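Local coordinates for protein cytochrome P450 (CYP102L1) (Mycobacterium phage Adler, PDB 6N6Q) that binds a haem b group and probably acts as a monooxygenase of the cytochrome P450 family, inserting oxygen into an organic substrate, at residues A[422-425]-A[426-430]. Sequence-based numbering, arbitrary orientation.
With HEM (protoporphyrin IX containing Fe), chain E.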
ATOM      1  N   ARG A 422      -2.019   6.838   5.564  1.00 51.99           N
ATOM      2  CA  ARG A 422      -0.976   6.308   6.438  1.00 51.26           C
ATOM      3  C   ARG A 422      -1.541   5.926   7.800  1.00 51.48           C
ATOM      4  O   ARG A 422      -1.294   4.824   8.302  1.00 47.75           O
ATOM      5  CB  ARG A 422       0.151   7.329   6.590  1.00 54.23           C
ATOM      6  CG  ARG A 422       1.232   6.907   7.572  1.00 58.75           C
ATOM      7  CD  ARG A 422       2.345   7.939   7.647  1.00 57.44           C
ATOM      8  NE  ARG A 422       3.430   7.508   8.522  1.00 57.38           N
ATOM      9  CZ  ARG A 422       4.600   8.132   8.622  1.00 63.36           C
ATOM     10  NH1 ARG A 422       4.839   9.217   7.897  1.00 52.14           N
ATOM     11  NH2 ARG A 422       5.532   7.669   9.443  1.00 65.92           N
ATOM     12  N   GLN A 423      -2.302   6.832   8.416  1.00 52.53           N
ATOM     13  CA  GLN A 423      -2.897   6.530   9.713  1.00 45.64           C
ATOM     14  C   GLN A 423      -3.929   5.415   9.607  1.00 48.55           C
ATOM     15  O   GLN A 423      -4.116   4.653  10.562  1.00 48.58           O
ATOM     16  CB  GLN A 423      -3.524   7.789  10.311  1.00 48.85           C
ATOM     17  CG  GLN A 423      -2.542   8.937  10.515  1.00 54.56           C
ATOM     18  CD  GLN A 423      -2.389   9.808   9.280  1.00 66.07           C
ATOM     19  OE1 GLN A 423      -3.376  10.246   8.688  1.00 61.55           O
ATOM     20  NE2 GLN A 423      -1.146  10.062   8.883  1.00 70.28           N
ATOM     21  N   PHE A 424      -4.600   5.301   8.459  1.00 49.31           N
ATOM     22  CA  PHE A 424      -5.524   4.193   8.249  1.00 43.15           C
ATOM     23  C   PHE A 424      -4.771   2.875   8.133  1.00 47.28           C
ATOM     24  O   PHE A 424      -5.162   1.869   8.737  1.00 52.18           O
ATOM     25  CB  PHE A 424      -6.370   4.444   6.998  1.00 47.29           C
ATOM     26  CG  PHE A 424      -7.494   3.460   6.811  1.00 38.90           C
ATOM     27  CD1 PHE A 424      -7.270   2.233   6.207  1.00 42.70           C
ATOM     28  CD2 PHE A 424      -8.778   3.770   7.225  1.00 45.12           C
ATOM     29  CE1 PHE A 424      -8.302   1.330   6.030  1.00 44.39           C
ATOM     30  CE2 PHE A 424      -9.815   2.871   7.052  1.00 44.89           C
ATOM     31  CZ  PHE A 424      -9.577   1.651   6.455  1.00 45.05           C
ATOM     32  N   ALA A 425      -3.686   2.862   7.356  1.00 46.15           N
ATOM     33  CA  ALA A 425      -2.922   1.635   7.162  1.00 48.14           C
ATOM     34  C   ALA A 425      -2.274   1.176   8.462  1.00 44.92           C
ATOM     35  O   ALA A 425      -2.335  -0.007   8.814  1.00 39.60           O
ATOM     36  CB  ALA A 425      -1.867   1.841   6.076  1.00 41.90           C
ATOM     37  N   GLN A 426      -1.650   2.101   9.193  1.00 44.44           N
ATOM     38  CA  GLN A 426      -0.992   1.726  10.439  1.00 48.88           C
ATOM     39  C   GLN A 426      -1.989   1.223  11.475  1.00 47.13           C
ATOM     40  O   GLN A 426      -1.650   0.359  12.290  1.00 48.73           O
ATOM     41  CB  GLN A 426      -0.194   2.909  10.984  1.00 49.00           C
ATOM     42  CG  GLN A 426       1.053   3.217  10.171  1.00 55.43           C
ATOM     43  CD  GLN A 426       1.643   4.574  10.490  1.00 64.95           C
ATOM     44  OE1 GLN A 426       0.995   5.413  11.116  1.00 69.99           O
ATOM     45  NE2 GLN A 426       2.881   4.799  10.060  1.00 62.29           N
ATOM     46  N   HIS A 427      -3.222   1.730  11.451  1.00 49.01           N
ATOM     47  CA  HIS A 427      -4.226   1.247  12.393  1.00 46.67           C
ATOM     48  C   HIS A 427      -4.665  -0.169  12.046  1.00 49.12           C
ATOM     49  O   HIS A 427      -4.724  -1.042  12.920  1.00 51.64           O
ATOM     50  CB  HIS A 427      -5.426   2.193  12.420  1.00 48.49           C
ATOM     51  CG  HIS A 427      -6.345   1.964  13.580  1.00 55.16           C
ATOM     52  ND1 HIS A 427      -5.975   2.222  14.882  1.00 52.77           N
ATOM     53  CD2 HIS A 427      -7.615   1.498  13.635  1.00 58.32           C
ATOM     54  CE1 HIS A 427      -6.979   1.928  15.690  1.00 51.94           C
ATOM     55  NE2 HIS A 427      -7.986   1.486  14.957  1.00 50.58           N
ATOM     56  N   GLU A 428      -4.971  -0.422  10.771  1.00 47.56           N
ATOM     57  CA  GLU A 428      -5.468  -1.739  10.383  1.00 51.65           C
ATOM     58  C   GLU A 428      -4.374  -2.798  10.427  1.00 45.14           C
ATOM     59  O   GLU A 428      -4.664  -3.973  10.677  1.00 49.71           O
ATOM     60  CB  GLU A 428      -6.089  -1.686   8.985  1.00 45.82           C
ATOM     61  CG  GLU A 428      -5.114  -1.328   7.879  1.00 48.55           C
ATOM     62  CD  GLU A 428      -5.644  -1.665   6.499  1.00 58.95           C
ATOM     63  OE1 GLU A 428      -6.242  -2.752   6.337  1.00 54.66           O
ATOM     64  OE2 GLU A 428      -5.465  -0.843   5.575  1.00 52.01           O
ATOM     65  N   MET A 429      -3.119  -2.412  10.186  1.00 47.99           N
ATOM     66  CA  MET A 429      -2.039  -3.393  10.197  1.00 43.36           C
ATOM     67  C   MET A 429      -1.758  -3.905  11.604  1.00 43.44           C
ATOM     68  O   MET A 429      -1.400  -5.075  11.774  1.00 46.80           O
ATOM     69  CB  MET A 429      -0.771  -2.793   9.586  1.00 48.54           C
ATOM     70  CG  MET A 429      -0.831  -2.614   8.074  1.00 47.71           C
ATOM     71  SD  MET A 429       0.737  -2.088   7.352  1.00 47.25           S
ATOM     72  CE  MET A 429       0.961  -0.487   8.124  1.00 47.66           C
ATOM     73  N   VAL A 430      -1.921  -3.055  12.619  1.00 47.32           N
ATOM     74  CA  VAL A 430      -1.664  -3.481  13.990  1.00 49.35           C
ATOM     75  C   VAL A 430      -2.794  -4.369  14.503  1.00 48.08           C
ATOM     76  O   VAL A 430      -2.546  -5.421  15.102  1.00 54.99           O
ATOM     77  CB  VAL A 430      -1.447  -2.259  14.903  1.00 53.68           C
ATOM     78  CG1 VAL A 430      -1.282  -2.703  16.350  1.00 50.80           C
ATOM     79  CG2 VAL A 430      -0.230  -1.472  14.452  1.00 42.76           C
TER
HETATM   80  CHA HEM E 501      -0.071   7.586  -1.702  1.00 46.16           C
HETATM   81  CHB HEM E 501       2.290   3.851   0.321  1.00 48.28           C
HETATM   82  CHC HEM E 501      -1.854   2.352   2.382  1.00 46.27           C
HETATM   83  CHD HEM E 501      -4.292   5.635  -0.245  1.00 41.66           C
HETATM   84  C1A HEM E 501       0.946   6.733  -1.321  1.00 43.26           C
HETATM   85  C2A HEM E 501       2.357   6.859  -1.638  1.00 48.03           C
HETATM   86  C3A HEM E 501       3.002   5.832  -1.082  1.00 44.22           C
HETATM   87  C4A HEM E 501       2.032   5.009  -0.386  1.00 45.94           C
HETATM   88  CMA HEM E 501       4.519   5.572  -1.172  1.00 42.76           C
HETATM   89  CAA HEM E 501       3.013   7.974  -2.478  1.00 42.25           C
HETATM   90  CBA HEM E 501       2.933   7.582  -3.951  1.00 45.18           C
HETATM   91  CGA HEM E 501       3.718   8.547  -4.803  1.00 51.00           C
HETATM   92  O1A HEM E 501       4.415   9.431  -4.241  1.00 51.99           O
HETATM   93  O2A HEM E 501       3.646   8.429  -6.054  1.00 42.86           O
HETATM   94  C1B HEM E 501       1.387   3.154   1.102  1.00 48.92           C
HETATM   95  C2B HEM E 501       1.709   2.075   2.015  1.00 54.61           C
HETATM   96  C3B HEM E 501       0.563   1.656   2.589  1.00 48.98           C
HETATM   97  C4B HEM E 501      -0.518   2.462   2.050  1.00 51.71           C
HETATM   98  CMB HEM E 501       3.149   1.555   2.236  1.00 37.77           C
HETATM   99  CAB HEM E 501       0.324   0.534   3.635  1.00 48.91           C
HETATM  100  CBB HEM E 501       1.273  -0.262   4.143  1.00 49.45           C
HETATM  101  C1C HEM E 501      -2.887   3.120   1.882  1.00 43.20           C
HETATM  102  C2C HEM E 501      -4.279   3.064   2.279  1.00 53.44           C
HETATM  103  C3C HEM E 501      -4.962   3.960   1.565  1.00 49.43           C
HETATM  104  C4C HEM E 501      -4.025   4.633   0.673  1.00 43.63           C
HETATM  105  CMC HEM E 501      -4.889   2.128   3.345  1.00 42.38           C
HETATM  106  CAC HEM E 501      -6.487   4.181   1.720  1.00 47.73           C
HETATM  107  CBC HEM E 501      -7.163   5.102   1.026  1.00 54.44           C
HETATM  108  C1D HEM E 501      -3.370   6.459  -0.863  1.00 45.12           C
HETATM  109  C2D HEM E 501      -3.665   7.592  -1.721  1.00 44.80           C
HETATM  110  C3D HEM E 501      -2.506   8.129  -2.120  1.00 40.40           C
HETATM  111  C4D HEM E 501      -1.425   7.360  -1.533  1.00 42.97           C
HETATM  112  CMD HEM E 501      -5.076   8.090  -2.108  1.00 33.94           C
HETATM  113  CAD HEM E 501      -2.341   9.357  -3.044  1.00 40.48           C
HETATM  114  CBD HEM E 501      -2.430  10.642  -2.227  1.00 32.48           C
HETATM  115  CGD HEM E 501      -2.174  11.838  -3.110  1.00 45.02           C
HETATM  116  O1D HEM E 501      -2.736  12.927  -2.823  1.00 44.89           O
HETATM  117  O2D HEM E 501      -1.416  11.705  -4.106  1.00 43.81           O
HETATM  118  NA  HEM E 501       0.791   5.589  -0.557  1.00 49.98           N
HETATM  119  NB  HEM E 501       0.024   3.361   1.151  1.00 48.44           N
HETATM  120  NC  HEM E 501      -2.775   4.087   0.902  1.00 47.62           N
HETATM  121  ND  HEM E 501      -1.993   6.351  -0.774  1.00 45.97           N
HETATM  122 FE   HEM E 501      -1.007   4.753   0.074  1.00 54.90          FE
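Phe-424 and Glu-428, one turn apart, meet on the haem side of helix 422-439, the L helix of the cytochrome P450 fold, which follows the haem-binding loop. Four successive i to i+4 backbone bonds run through these two turns. Gln-426 N reaches Arg-422 O at 2.9 Å, with an N-H...O angle of 171°, and Met-429 N takes Ala-425 O at 2.9 Å. Glu-428 N bonds to Phe-424 O at 3.1 Å, whereas His-427 N comes to Gln-423 O more bent, from above the carbonyl plane.

The carboxylate of Glu-428 is buried, yet its OE2 is satisfied by a hydrogen bond to Ser-283 OG of helix 265-296. The same OE2 lies 3.6 Å from Phe-424 CE1, at the ring edge, where the slightly positive C-H rim probably suits an electron-rich carboxylate oxygen; ring and carboxylate planes stand 82° apart. Phe-424 fills an apolar niche between helices 119-145 and 152-169, and its CD1 touches the haem methyl CMC. His-427 spends NE2 on His-126 ND1, a polar link to helix 119-145.

On the opposite flank the extended chain of Arg-422 brings CG alongside the Gln-426 side chain, 3.8 Å from its CD, both resting on Phe-412, where long chains with polar ends suit a partly exposed surface. A residue as small as Ala-425 lets the helix approach the porphyrin, its CB 3.5 Å from haem CAB. Unbranched and flexible, Met-429 bends at its last torsion (chi3 -63°), bringing CE back to 4.2 Å from Ala-425 CB, while SD lies 3.7 Å from vinyl carbon CBB of the haem.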